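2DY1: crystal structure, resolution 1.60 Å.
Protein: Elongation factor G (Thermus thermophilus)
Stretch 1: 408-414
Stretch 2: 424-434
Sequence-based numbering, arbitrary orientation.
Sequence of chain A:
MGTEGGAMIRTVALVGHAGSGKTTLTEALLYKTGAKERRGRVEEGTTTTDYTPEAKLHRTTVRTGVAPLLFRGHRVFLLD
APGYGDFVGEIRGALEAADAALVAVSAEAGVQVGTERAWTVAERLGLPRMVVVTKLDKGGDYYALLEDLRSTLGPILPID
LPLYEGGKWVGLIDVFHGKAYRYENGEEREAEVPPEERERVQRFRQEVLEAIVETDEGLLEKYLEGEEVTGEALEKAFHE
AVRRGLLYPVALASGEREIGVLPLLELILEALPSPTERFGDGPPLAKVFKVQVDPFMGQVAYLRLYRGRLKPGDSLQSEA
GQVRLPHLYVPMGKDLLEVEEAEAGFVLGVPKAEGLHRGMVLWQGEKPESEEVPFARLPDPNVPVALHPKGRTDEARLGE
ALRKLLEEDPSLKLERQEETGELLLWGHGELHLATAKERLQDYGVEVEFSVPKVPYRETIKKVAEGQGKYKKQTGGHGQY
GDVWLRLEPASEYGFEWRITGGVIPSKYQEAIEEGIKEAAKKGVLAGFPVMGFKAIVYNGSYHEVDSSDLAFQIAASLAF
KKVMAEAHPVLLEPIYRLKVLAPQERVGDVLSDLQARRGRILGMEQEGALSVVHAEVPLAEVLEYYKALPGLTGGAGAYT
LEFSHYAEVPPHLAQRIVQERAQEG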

# COMPACT_ATOMS: atom_id res chain seq x y z
N GLU A 408 -8.85 -8.90 6.15
CA GLU A 408 -7.63 -9.46 5.63
C GLU A 408 -6.80 -8.39 4.93
O GLU A 408 -5.57 -8.39 5.02
CB GLU A 408 -8.00 -10.60 4.65
CG GLU A 408 -6.86 -11.34 4.06
CD GLU A 408 -7.36 -12.53 3.26
OE1 GLU A 408 -7.56 -13.63 3.85
OE2 GLU A 408 -7.54 -12.35 2.04
N ASP A 409 -7.47 -7.45 4.27
CA ASP A 409 -6.74 -6.43 3.52
C ASP A 409 -7.24 -5.02 3.74
O ASP A 409 -8.05 -4.50 2.99
CB ASP A 409 -6.78 -6.78 2.03
CG ASP A 409 -5.94 -5.84 1.19
OD1 ASP A 409 -5.24 -4.95 1.73
OD2 ASP A 409 -5.98 -6.01 -0.04
N PRO A 410 -6.76 -4.38 4.81
CA PRO A 410 -7.15 -3.00 5.14
C PRO A 410 -6.55 -1.95 4.20
O PRO A 410 -6.72 -0.74 4.42
CB PRO A 410 -6.67 -2.85 6.60
CG PRO A 410 -6.59 -4.25 7.11
CD PRO A 410 -6.03 -5.00 5.93
N SER A 411 -5.81 -2.40 3.17
CA SER A 411 -5.26 -1.45 2.21
C SER A 411 -6.30 -1.12 1.14
O SER A 411 -6.08 -0.28 0.28
CB SER A 411 -3.98 -1.97 1.54
OG SER A 411 -4.27 -2.89 0.49
N LEU A 412 -7.43 -1.84 1.17
CA LEU A 412 -8.55 -1.54 0.28
C LEU A 412 -9.44 -0.56 1.07
O LEU A 412 -9.37 -0.53 2.30
CB LEU A 412 -9.39 -2.80 0.01
CG LEU A 412 -8.73 -3.88 -0.86
CD1 LEU A 412 -9.47 -5.21 -0.68
CD2 LEU A 412 -8.76 -3.42 -2.32
N LYS A 413 -10.25 0.23 0.38
CA LYS A 413 -11.19 1.13 1.06
C LYS A 413 -12.54 0.90 0.41
O LYS A 413 -12.65 0.84 -0.80
CB LYS A 413 -10.77 2.60 0.90
CG LYS A 413 -11.65 3.58 1.66
CD LYS A 413 -11.16 5.00 1.43
CE LYS A 413 -12.24 6.03 1.67
NZ LYS A 413 -12.00 7.25 0.84
N LEU A 414 -13.58 0.78 1.22
CA LEU A 414 -14.91 0.53 0.69
C LEU A 414 -15.74 1.75 1.09
O LEU A 414 -15.74 2.12 2.26
CB LEU A 414 -15.46 -0.73 1.34
CG LEU A 414 -16.79 -1.31 0.90
CD1 LEU A 414 -16.72 -1.74 -0.56
CD2 LEU A 414 -17.11 -2.48 1.81
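Stretch 2 424-434: LLWGHGELHLA

Where a strand leads through a short turn into a helix, a single partner segment can be gripped by both, and elongation factor G offers a compact example. Residues 424-427 are extended and run antiparallel to Lys413 and Leu414; the chain then turns through His428 and Gly429 into a helix that begins at Glu430. The pairing is anchored at Lys413 and Trp426, whose backbones exchange two hydrogen bonds, Lys413 N to Trp426 O at 3.0 Å and Trp426 N to Lys413 O at 2.8 Å. On the face bearing these two side chains, the extended Lys413 reaches over the indole, its NZ lying 5.0 Å from the centroid of the five-membered ring of Trp426 in a cation-pi arrangement. On the other face, Leu425 CD1 fits between two leucines, 4.1 Å from both Leu412 CB and Leu414 CD1.

At Gly427, the last residue of the strand, shape depends on an absence. The space left by the missing side chain of Gly427 is taken by Leu433 CD2, 3.9 Å from Gly427 CA, and Leu412 CD2 rests beside them, 4.0 Å from Gly427 CA and 4.3 Å from Leu433 CD2; a beta carbon on the glycine would collide with that same Leu433 methyl. The tight turn from Asp409 to Leu412 meets the helix through His432, whose NE2 donates a nearly straight 2.8 Å hydrogen bond to Asp409 OD2, while His432 ND1 accepts from His428 N at 2.8 Å, fixing the ring between turn and backbone.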

# COMPACT_ATOMS: atom_id res chain seq x y z
N LEU A 424 -18.26 1.86 -3.88
CA LEU A 424 -16.94 1.86 -4.50
C LEU A 424 -15.93 1.10 -3.70
O LEU A 424 -15.94 1.12 -2.48
CB LEU A 424 -16.43 3.28 -4.69
CG LEU A 424 -17.28 4.27 -5.49
CD1 LEU A 424 -16.53 5.58 -5.57
CD2 LEU A 424 -17.56 3.70 -6.90
N LEU A 425 -15.05 0.40 -4.42
CA LEU A 425 -13.93 -0.31 -3.81
C LEU A 425 -12.69 0.39 -4.36
O LEU A 425 -12.54 0.56 -5.57
CB LEU A 425 -13.91 -1.78 -4.22
CG LEU A 425 -12.77 -2.59 -3.55
CD1 LEU A 425 -12.97 -2.66 -2.04
CD2 LEU A 425 -12.75 -3.99 -4.14
N TRP A 426 -11.83 0.85 -3.47
CA TRP A 426 -10.60 1.52 -3.86
C TRP A 426 -9.41 0.63 -3.58
O TRP A 426 -9.29 0.09 -2.48
CB TRP A 426 -10.40 2.79 -3.06
CG TRP A 426 -11.38 3.85 -3.32
CD1 TRP A 426 -12.62 4.00 -2.76
CD2 TRP A 426 -11.17 5.00 -4.14
NE1 TRP A 426 -13.18 5.18 -3.17
CE2 TRP A 426 -12.31 5.82 -4.02
CE3 TRP A 426 -10.11 5.41 -4.96
CZ2 TRP A 426 -12.43 7.04 -4.69
CZ3 TRP A 426 -10.23 6.63 -5.63
CH2 TRP A 426 -11.38 7.42 -5.49
N GLY A 427 -8.53 0.49 -4.57
CA GLY A 427 -7.36 -0.36 -4.41
C GLY A 427 -6.10 0.34 -4.88
O GLY A 427 -6.13 1.51 -5.27
N HIS A 428 -4.99 -0.40 -4.87
CA HIS A 428 -3.70 0.17 -5.24
C HIS A 428 -3.22 -0.12 -6.63
O HIS A 428 -2.08 0.22 -6.98
CB HIS A 428 -2.65 -0.27 -4.20
CG HIS A 428 -2.81 0.43 -2.88
ND1 HIS A 428 -3.59 -0.07 -1.85
CD2 HIS A 428 -2.33 1.62 -2.45
CE1 HIS A 428 -3.57 0.79 -0.84
NE2 HIS A 428 -2.81 1.82 -1.18
N GLY A 429 -4.07 -0.74 -7.45
CA GLY A 429 -3.66 -1.04 -8.80
C GLY A 429 -4.62 -2.03 -9.42
O GLY A 429 -5.48 -2.58 -8.74
N GLU A 430 -4.45 -2.26 -10.72
CA GLU A 430 -5.29 -3.21 -11.44
C GLU A 430 -5.13 -4.64 -10.88
O GLU A 430 -6.11 -5.36 -10.68
CB GLU A 430 -4.93 -3.16 -12.94
CG GLU A 430 -5.83 -4.04 -13.81
CD GLU A 430 -5.57 -3.91 -15.32
OE1 GLU A 430 -4.60 -3.25 -15.72
OE2 GLU A 430 -6.37 -4.49 -16.09
N LEU A 431 -3.89 -5.05 -10.62
CA LEU A 431 -3.64 -6.37 -10.09
C LEU A 431 -4.21 -6.48 -8.69
O LEU A 431 -4.83 -7.49 -8.34
CB LEU A 431 -2.13 -6.67 -10.09
CG LEU A 431 -1.71 -7.97 -9.39
CD1 LEU A 431 -2.34 -9.19 -10.07
CD2 LEU A 431 -0.20 -8.08 -9.38
N HIS A 432 -4.02 -5.44 -7.88
CA HIS A 432 -4.57 -5.48 -6.52
C HIS A 432 -6.09 -5.76 -6.57
O HIS A 432 -6.59 -6.66 -5.89
CB HIS A 432 -4.30 -4.15 -5.82
CG HIS A 432 -4.74 -4.11 -4.38
ND1 HIS A 432 -5.08 -2.94 -3.75
CD2 HIS A 432 -4.89 -5.10 -3.47
CE1 HIS A 432 -5.42 -3.21 -2.49
NE2 HIS A 432 -5.31 -4.51 -2.30
N LEU A 433 -6.81 -4.98 -7.38
CA LEU A 433 -8.27 -5.15 -7.48
C LEU A 433 -8.65 -6.51 -8.05
O LEU A 433 -9.65 -7.11 -7.63
CB LEU A 433 -8.84 -4.00 -8.33
CG LEU A 433 -8.80 -2.65 -7.62
CD1 LEU A 433 -9.15 -1.55 -8.63
CD2 LEU A 433 -9.76 -2.63 -6.42
N ALA A 434 -7.86 -7.03 -8.98
CA ALA A 434 -8.15 -8.35 -9.52
C ALA A 434 -8.05 -9.39 -8.40
O ALA A 434 -8.89 -10.28 -8.30
CB ALA A 434 -7.16 -8.70 -10.67